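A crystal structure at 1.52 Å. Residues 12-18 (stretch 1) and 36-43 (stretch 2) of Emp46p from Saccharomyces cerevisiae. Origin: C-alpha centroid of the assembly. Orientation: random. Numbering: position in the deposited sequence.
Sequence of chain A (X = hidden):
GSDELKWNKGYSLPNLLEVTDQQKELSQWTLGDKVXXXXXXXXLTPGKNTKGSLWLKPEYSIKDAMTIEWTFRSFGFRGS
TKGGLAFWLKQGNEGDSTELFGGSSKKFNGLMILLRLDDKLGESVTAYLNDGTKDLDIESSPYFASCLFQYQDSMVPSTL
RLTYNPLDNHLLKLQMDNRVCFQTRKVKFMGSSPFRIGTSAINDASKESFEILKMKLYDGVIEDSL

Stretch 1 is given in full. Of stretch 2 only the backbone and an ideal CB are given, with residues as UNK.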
# COMPACT_ATOMS: atom_id res chain seq x y z
N SER A 12 -0.32 -11.28 -7.48
CA SER A 12 -0.61 -10.06 -8.24
C SER A 12 -2.10 -9.90 -8.45
O SER A 12 -2.88 -10.83 -8.24
CB SER A 12 0.09 -10.09 -9.60
OG SER A 12 1.49 -10.29 -9.48
N LEU A 13 -2.51 -8.69 -8.79
CA LEU A 13 -3.85 -8.48 -9.31
C LEU A 13 -3.86 -8.90 -10.76
O LEU A 13 -2.88 -8.69 -11.48
CB LEU A 13 -4.28 -7.01 -9.20
CG LEU A 13 -4.76 -6.54 -7.83
CD1 LEU A 13 -4.96 -5.02 -7.84
CD2 LEU A 13 -6.06 -7.28 -7.38
N PRO A 14 -4.97 -9.45 -11.23
CA PRO A 14 -5.11 -9.72 -12.65
C PRO A 14 -5.27 -8.39 -13.37
O PRO A 14 -5.46 -7.35 -12.71
CB PRO A 14 -6.40 -10.55 -12.72
CG PRO A 14 -7.20 -10.03 -11.61
CD PRO A 14 -6.20 -9.75 -10.48
N ASN A 15 -5.20 -8.39 -14.69
CA ASN A 15 -5.46 -7.16 -15.39
C ASN A 15 -6.93 -6.85 -15.14
O ASN A 15 -7.81 -7.59 -15.53
CB ASN A 15 -5.13 -7.26 -16.87
CG ASN A 15 -5.48 -6.01 -17.60
OD1 ASN A 15 -6.66 -5.72 -17.81
ND2 ASN A 15 -4.47 -5.22 -17.95
N LEU A 16 -7.19 -5.78 -14.39
CA LEU A 16 -8.53 -5.50 -13.90
C LEU A 16 -9.54 -5.22 -14.98
O LEU A 16 -10.71 -5.55 -14.85
CB LEU A 16 -8.50 -4.33 -12.93
CG LEU A 16 -7.68 -4.57 -11.68
CD1 LEU A 16 -7.71 -3.32 -10.85
CD2 LEU A 16 -8.16 -5.79 -10.92
N LEU A 17 -9.09 -4.54 -16.03
CA LEU A 17 -9.98 -4.21 -17.12
C LEU A 17 -10.44 -5.46 -17.83
O LEU A 17 -11.61 -5.56 -18.19
CB LEU A 17 -9.30 -3.28 -18.10
CG LEU A 17 -10.21 -2.73 -19.19
CD1 LEU A 17 -11.37 -1.94 -18.65
CD2 LEU A 17 -9.38 -1.89 -20.12
N GLU A 18 -9.53 -6.41 -17.97
CA GLU A 18 -9.76 -7.63 -18.75
C GLU A 18 -10.50 -8.72 -17.97
O GLU A 18 -10.83 -9.76 -18.52
CB GLU A 18 -8.44 -8.19 -19.27
CG GLU A 18 -7.79 -7.32 -20.34
CD GLU A 18 -6.34 -7.69 -20.59
OE1 GLU A 18 -5.53 -6.76 -20.80
OE2 GLU A 18 -6.01 -8.89 -20.56
N UNK A 36 -14.74 -1.23 -4.40
CA UNK A 36 -15.51 -1.78 -5.52
C UNK A 36 -14.69 -1.75 -6.82
O UNK A 36 -13.96 -0.81 -7.07
CB UNK A 36 -16.81 -1.00 -5.70
N UNK A 37 -14.82 -2.79 -7.63
CA UNK A 37 -14.26 -2.82 -8.97
C UNK A 37 -15.24 -2.12 -9.89
O UNK A 37 -16.39 -2.57 -10.05
CB UNK A 37 -13.98 -4.25 -9.44
N UNK A 38 -14.81 -1.03 -10.50
CA UNK A 38 -15.67 -0.18 -11.31
C UNK A 38 -14.94 0.26 -12.56
O UNK A 38 -13.91 0.94 -12.49
CB UNK A 38 -16.14 1.04 -10.51
N UNK A 39 -15.48 -0.10 -13.73
CA UNK A 39 -14.89 0.31 -15.01
C UNK A 39 -13.36 0.17 -15.01
O UNK A 39 -12.61 1.11 -15.38
CB UNK A 39 -15.28 1.76 -15.32
N UNK A 40 -12.90 -1.00 -14.62
CA UNK A 40 -11.52 -1.41 -14.82
C UNK A 40 -10.53 -1.02 -13.74
O UNK A 40 -9.34 -1.27 -13.90
CB UNK A 40 -11.03 -0.83 -16.15
N UNK A 41 -10.99 -0.42 -12.65
CA UNK A 41 -10.10 -0.22 -11.50
C UNK A 41 -10.85 -0.31 -10.19
O UNK A 41 -12.09 -0.23 -10.14
CB UNK A 41 -9.40 1.14 -11.60
N UNK A 42 -10.10 -0.56 -9.12
CA UNK A 42 -10.69 -0.57 -7.80
C UNK A 42 -10.78 0.84 -7.24
O UNK A 42 -9.82 1.60 -7.32
CB UNK A 42 -9.88 -1.47 -6.86
N UNK A 43 -11.93 1.20 -6.73
CA UNK A 43 -12.12 2.44 -6.01
C UNK A 43 -12.21 2.04 -4.54
O UNK A 43 -13.19 1.39 -4.11
CB UNK A 43 -13.36 3.20 -6.49

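Stretch 2 is a tight hairpin: two strands, 36-38 and 41-43, joined by a type I' turn from 38 to 41. Stretch 1 has no regular helix or strand. It offers mainly the side chains of Leu 13, Leu 16 and Leu 17, and no hydrogen bond crosses between the two stretches.

Position 36 has extended backbone angles and an ideal CB with nothing of stretch 1 nearby. Many residues would suit it. It is Lys 36, exposed, and its N and O pair with the O and N of position 43.

Position 37 points its CA-to-CB bond toward stretch 1, but the ideal CB has no atom of it within 5.5 Å. The space between calls for a side chain with some reach, and Leu 16 makes an apolar one likely; leucine, isoleucine or methionine could serve. It is Leu 37, with chi1 t and chi2 p. Its CD1 lies 4.2 Å from Leu 16 CB, a loose apolar contact.

Position 38 is out of reach of stretch 1, so its side chain is little restricted from that side. It is Glu 38.

Position 39 has phi/psi of 44/51, a left-handed conformation that asparagine, aspartate and glycine adopt most readily. Its CB points away from stretch 1. It is Glu 39, without contact to stretch 1.

Position 40 is the most restricted. Phi is 88°, which calls for glycine, and an ideal CB would sit 2.8 Å from Leu 17 CD1, a clash. With Gly 40, the CA packs 3.9 Å from Leu 17 CD1, and the carbonyl O lies 3.3 Å from Leu 16 CB.

Position 41 points away, with its ideal CB 4.8 Å from Leu 16 CD1. A long polar side chain could fold back over the turn. Arg 41 does so: its NH1 donates to Glu 38 O at 2.9 Å. Its CA touches Leu 16 CD1 at 4.0 Å.

Position 42 points sideways, its ideal CB 4.9 Å from Leu 16 CD1. Leu 13 and Leu 16 offer an apolar surface further out, suited to a large aromatic or a long aliphatic side chain. It is Phe 42, with chi1 m. The ring's CE2 lies 3.7 Å from Leu 16 CD2 and 3.8 Å from Leu 13 CD2, the latter at the ring edge.

Position 43 is extended and out of reach of stretch 1. Beta-branched residues suit such a strand. It is Val 43.

Stretch 2 (36-43) KLEEGRFV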
# COMPACT_ATOMS: atom_id res chain seq x y z
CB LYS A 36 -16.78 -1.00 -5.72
CG LYS A 36 -16.61 0.48 -5.87
CD LYS A 36 -17.91 1.23 -6.28
CE LYS A 36 -19.13 0.85 -5.46
NZ LYS A 36 -19.91 2.04 -4.96
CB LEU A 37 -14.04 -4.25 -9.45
CG LEU A 37 -13.45 -4.42 -10.84
CD1 LEU A 37 -12.14 -3.66 -10.96
CD2 LEU A 37 -13.22 -5.89 -11.14
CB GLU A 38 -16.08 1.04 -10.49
CG GLU A 38 -17.10 1.94 -11.13
CD GLU A 38 -18.17 2.31 -10.14
OE1 GLU A 38 -18.21 3.49 -9.69
OE2 GLU A 38 -18.95 1.40 -9.76
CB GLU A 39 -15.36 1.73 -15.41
CG GLU A 39 -16.88 1.90 -15.57
CD GLU A 39 -17.49 1.13 -16.74
OE1 GLU A 39 -18.72 1.24 -16.92
OE2 GLU A 39 -16.77 0.42 -17.47
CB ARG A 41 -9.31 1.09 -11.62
CG ARG A 41 -9.92 2.35 -11.07
CD ARG A 41 -11.25 2.73 -11.66
NE ARG A 41 -11.73 4.05 -11.25
CZ ARG A 41 -12.89 4.55 -11.59
NH1 ARG A 41 -13.77 3.83 -12.27
NH2 ARG A 41 -13.21 5.78 -11.22
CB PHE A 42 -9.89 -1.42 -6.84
CG PHE A 42 -10.10 -2.90 -6.98
CD1 PHE A 42 -11.33 -3.48 -6.69
CD2 PHE A 42 -9.06 -3.73 -7.39
CE1 PHE A 42 -11.49 -4.88 -6.82
CE2 PHE A 42 -9.22 -5.12 -7.48
CZ PHE A 42 -10.42 -5.67 -7.20
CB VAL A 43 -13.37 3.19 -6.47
CG1 VAL A 43 -13.54 4.48 -5.65
CG2 VAL A 43 -13.31 3.48 -7.97
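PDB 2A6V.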